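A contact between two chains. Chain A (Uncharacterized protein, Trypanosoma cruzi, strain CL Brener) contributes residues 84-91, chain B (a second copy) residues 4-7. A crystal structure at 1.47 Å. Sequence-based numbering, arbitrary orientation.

Chain A (84-91) IIEGLEGE
Chain B 4-7: MPNL

This contact is a small example of a helix flank docked against the start of a strand, in which one short hydrogen bond between side chains anchors an otherwise modest packing surface of 296 Å², both sides summed. The principle it illustrates is that a helix presents a face at intervals of three and four residues, so that a short segment crossing its surface meets only some of its side chains.

In chain A, residues 84-90 are helical, with phi near -65° and psi near -45° for most of the stretch and with backbone bonds such as Glu89(A) N to Ile85(A) O at 2.8 Å. Glu91(A), at phi/psi -85/6, is the first residue to leave helical values. Met4(B) has psi 63°; from Pro5(B) on, chain B is extended: Pro5(B) lies at -80/119, Asn6(B) at -119/161 and Leu7(B) at -137/137, the last two belonging to a strand that continues onward. Chain B runs roughly opposite to the helix, and the nearest CA atoms, those of Glu86(A) and Met4(B), are 5.8 Å apart. Ile85(A), Glu86(A) and Glu89(A) supply the side chains of the helical face, whereas Ile84(A), Gly87(A) and Leu88(A) make no contact.

Asn6(B) is the centre of the arrangement. Its CA-to-CB bond points toward the helix, and with chi1 m (-69°) and chi2 -93°, Asn6(B) ND2 donates to OE1 of Glu89(A) at 2.5 Å, with an N-H...acceptor angle of 144°. The CA-to-CB bond of Glu89(A) points toward chain B; chi1 and chi2 are both t and chi3 9°. Asn6(B) ND2 also makes a weak bond of 3.1 Å to Met4(B) O, so the amide contacts both its own chain and the helix. Asn6(B) OD1 lies 3.5 Å from CG2 of Ile85(A) (rotamer m, t) and 3.4 Å from OE1 of Glu89(A); the second pair is two acceptors, not a hydrogen bond.

Glu86(A), its CA-to-CB bond sideways (chi1 m, chi2 t, chi3 40°), packs its CG 3.6 Å from ND2 of Asn6(B). Glu86(A) OE1 lies 3.1 Å from Met4(B) O, but both are acceptors, and proximity here is not a hydrogen bond.

Met4(B) is modelled only to CB, which points toward the helix and lies 4.2 Å from CB of Glu89(A) and 4.4 Å from Gly90(A) N. The CA-to-CB bonds of Pro5(B) (C-gamma endo) and Leu7(B), which makes no contact, point away. The alternation of Asn6(B) and Leu7(B) is that expected of an extended chain.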

ATOM      1  N   ILE A  84      -8.124  14.838  -3.138  1.00 22.21           N
ATOM      2  CA  ILE A  84      -9.163  13.807  -2.883  1.00 19.71           C
ATOM      3  C   ILE A  84      -9.125  13.468  -1.392  1.00 19.47           C
ATOM      4  O   ILE A  84     -10.146  13.407  -0.745  1.00 20.70           O
ATOM      5  CB  ILE A  84      -8.932  12.565  -3.781  1.00 24.19           C
ATOM      6  CG1 ILE A  84      -9.299  12.876  -5.243  1.00 25.20           C
ATOM      7  CG2 ILE A  84      -9.699  11.349  -3.257  1.00 22.85           C
ATOM      8  CD1 ILE A  84      -8.799  11.819  -6.232  1.00 28.16           C
ATOM      9  N   ILE A  85      -7.928  13.203  -0.891  1.00 18.53           N
ATOM     10  CA  ILE A  85      -7.816  12.821   0.540  1.00 19.47           C
ATOM     11  C   ILE A  85      -8.310  13.939   1.459  1.00 20.12           C
ATOM     12  O   ILE A  85      -9.058  13.638   2.437  1.00 21.85           O
ATOM     13  CB  ILE A  85      -6.376  12.417   0.863  1.00 18.21           C
ATOM     14  CG1 ILE A  85      -5.987  11.133   0.125  1.00 17.18           C
ATOM     15  CG2 ILE A  85      -6.114  12.286   2.356  1.00 20.78           C
ATOM     16  CD1 ILE A  85      -4.483  10.994  -0.081  1.00 16.24           C
ATOM     17  N   GLU A  86      -7.887  15.180   1.222  1.00 21.79           N
ATOM     18  CA  GLU A  86      -8.300  16.314   2.085  1.00 24.07           C
ATOM     19  C   GLU A  86      -9.803  16.517   1.978  1.00 22.50           C
ATOM     20  O   GLU A  86     -10.413  16.759   3.022  1.00 26.33           O
ATOM     21  CB  GLU A  86      -7.548  17.602   1.756  1.00 25.80           C
ATOM     22  CG  GLU A  86      -6.072  17.544   2.091  1.00 31.15           C
ATOM     23  CD  GLU A  86      -5.410  18.901   2.265  1.00 47.47           C
ATOM     24  OE1 GLU A  86      -6.045  19.779   2.867  1.00 63.26           O
ATOM     25  OE2 GLU A  86      -4.274  19.069   1.828  1.00 53.34           O
ATOM     26  N   GLY A  87     -10.377  16.522   0.788  1.00 22.74           N
ATOM     27  CA  GLY A  87     -11.854  16.677   0.695  1.00 21.84           C
ATOM     28  C   GLY A  87     -12.626  15.561   1.395  1.00 21.27           C
ATOM     29  O   GLY A  87     -13.563  15.811   2.155  1.00 26.40           O
ATOM     30  N   LEU A  88     -12.135  14.323   1.294  1.00 18.37           N
ATOM     31  CA  LEU A  88     -12.831  13.209   1.940  1.00 17.70           C
ATOM     32  C   LEU A  88     -12.631  13.310   3.466  1.00 20.65           C
ATOM     33  O   LEU A  88     -13.575  12.936   4.214  1.00 22.80           O
ATOM     34  CB  LEU A  88     -12.335  11.889   1.378  1.00 18.53           C
ATOM     35  CG  LEU A  88     -12.913  11.584   0.008  1.00 19.28           C
ATOM     36  CD1 LEU A  88     -12.276  10.324  -0.574  1.00 23.64           C
ATOM     37  CD2 LEU A  88     -14.425  11.395   0.125  1.00 21.21           C
ATOM     38  N   GLU A  89     -11.453  13.721   3.932  1.00 21.40           N
ATOM     39  CA  GLU A  89     -11.195  13.836   5.382  1.00 22.47           C
ATOM     40  C   GLU A  89     -12.280  14.774   5.950  1.00 20.32           C
ATOM     41  O   GLU A  89     -12.810  14.435   7.031  1.00 25.49           O
ATOM     42  CB  GLU A  89      -9.742  14.259   5.693  1.00 29.26           C
ATOM     43  CG  GLU A  89      -9.402  14.048   7.202  1.00 38.09           C
ATOM     44  CD  GLU A  89      -7.984  14.229   7.720  1.00 49.30           C
ATOM     45  OE1 GLU A  89      -7.135  14.724   6.946  1.00 57.48           O
ATOM     46  OE2 GLU A  89      -7.726  13.904   8.936  1.00 54.52           O
ATOM     47  N   GLY A  90     -12.571  15.911   5.298  1.00 23.07           N
ATOM     48  CA  GLY A  90     -13.507  16.923   5.829  1.00 22.70           C
ATOM     49  C   GLY A  90     -14.898  16.353   5.862  1.00 20.96           C
ATOM     50  O   GLY A  90     -15.695  16.818   6.674  1.00 24.10           O
ATOM     51  N   GLU A  91     -15.193  15.400   4.990  1.00 22.61           N
ATOM     52  CA  GLU A  91     -16.511  14.716   4.970  1.00 21.61           C
ATOM     53  C   GLU A  91     -16.601  13.532   5.941  1.00 19.94           C
ATOM     54  O   GLU A  91     -17.602  12.755   5.894  1.00 26.14           O
ATOM     55  CB  GLU A  91     -16.734  14.229   3.554  1.00 22.16           C
ATOM     56  CG  GLU A  91     -16.970  15.406   2.600  1.00 21.41           C
ATOM     57  CD  GLU A  91     -18.386  15.920   2.742  1.00 23.29           C
ATOM     58  OE1 GLU A  91     -19.326  15.265   2.218  1.00 27.15           O
ATOM     59  OE2 GLU A  91     -18.536  16.907   3.415  1.00 26.74           O
TER
ATOM     60  N   MET B   4      -8.223  20.312   7.679  1.00 68.90           N
ATOM     61  CA  MET B   4      -8.081  18.847   7.318  1.00 59.25           C
ATOM     62  C   MET B   4      -6.696  18.617   6.721  1.00 60.31           C
ATOM     63  O   MET B   4      -6.599  18.250   5.544  1.00 51.90           O
ATOM     64  CB  MET B   4      -9.145  18.412   6.296  1.00 38.00           C
ATOM     65  N   PRO B   5      -5.593  18.834   7.488  1.00 46.53           N
ATOM     66  CA  PRO B   5      -4.270  18.962   6.894  1.00 42.30           C
ATOM     67  C   PRO B   5      -3.693  17.576   6.563  1.00 29.63           C
ATOM     68  O   PRO B   5      -3.493  16.719   7.489  1.00 29.25           O
ATOM     69  CB  PRO B   5      -3.441  19.748   7.933  1.00 41.93           C
ATOM     70  CG  PRO B   5      -4.370  19.886   9.164  1.00 49.79           C
ATOM     71  CD  PRO B   5      -5.510  18.908   8.949  1.00 46.15           C
ATOM     72  N   ASN B   6      -3.435  17.354   5.273  1.00 27.69           N
ATOM     73  CA  ASN B   6      -2.722  16.159   4.774  1.00 24.04           C
ATOM     74  C   ASN B   6      -1.443  16.603   4.073  1.00 23.59           C
ATOM     75  O   ASN B   6      -1.361  17.752   3.608  1.00 27.89           O
ATOM     76  CB  ASN B   6      -3.616  15.263   3.888  1.00 27.55           C
ATOM     77  CG  ASN B   6      -4.697  14.593   4.702  1.00 29.27           C
ATOM     78  OD1 ASN B   6      -4.533  13.478   5.183  1.00 36.54           O
ATOM     79  ND2 ASN B   6      -5.811  15.295   4.876  1.00 30.42           N
ATOM     80  N   LEU B   7      -0.527  15.636   3.929  1.00 21.68           N
ATOM     81  CA  LEU B   7       0.787  15.828   3.277  1.00 22.57           C
ATOM     82  C   LEU B   7       1.023  14.630   2.394  1.00 21.57           C
ATOM     83  O   LEU B   7       0.743  13.484   2.865  1.00 24.94           O
ATOM     84  CB  LEU B   7       1.843  15.894   4.377  1.00 24.79           C
ATOM     85  CG  LEU B   7       3.317  15.990   4.001  1.00 26.59           C
ATOM     86  CD1 LEU B   7       3.616  17.185   3.099  1.00 32.86           C
ATOM     87  CD2 LEU B   7       4.090  16.131   5.303  1.00 29.67           C
TER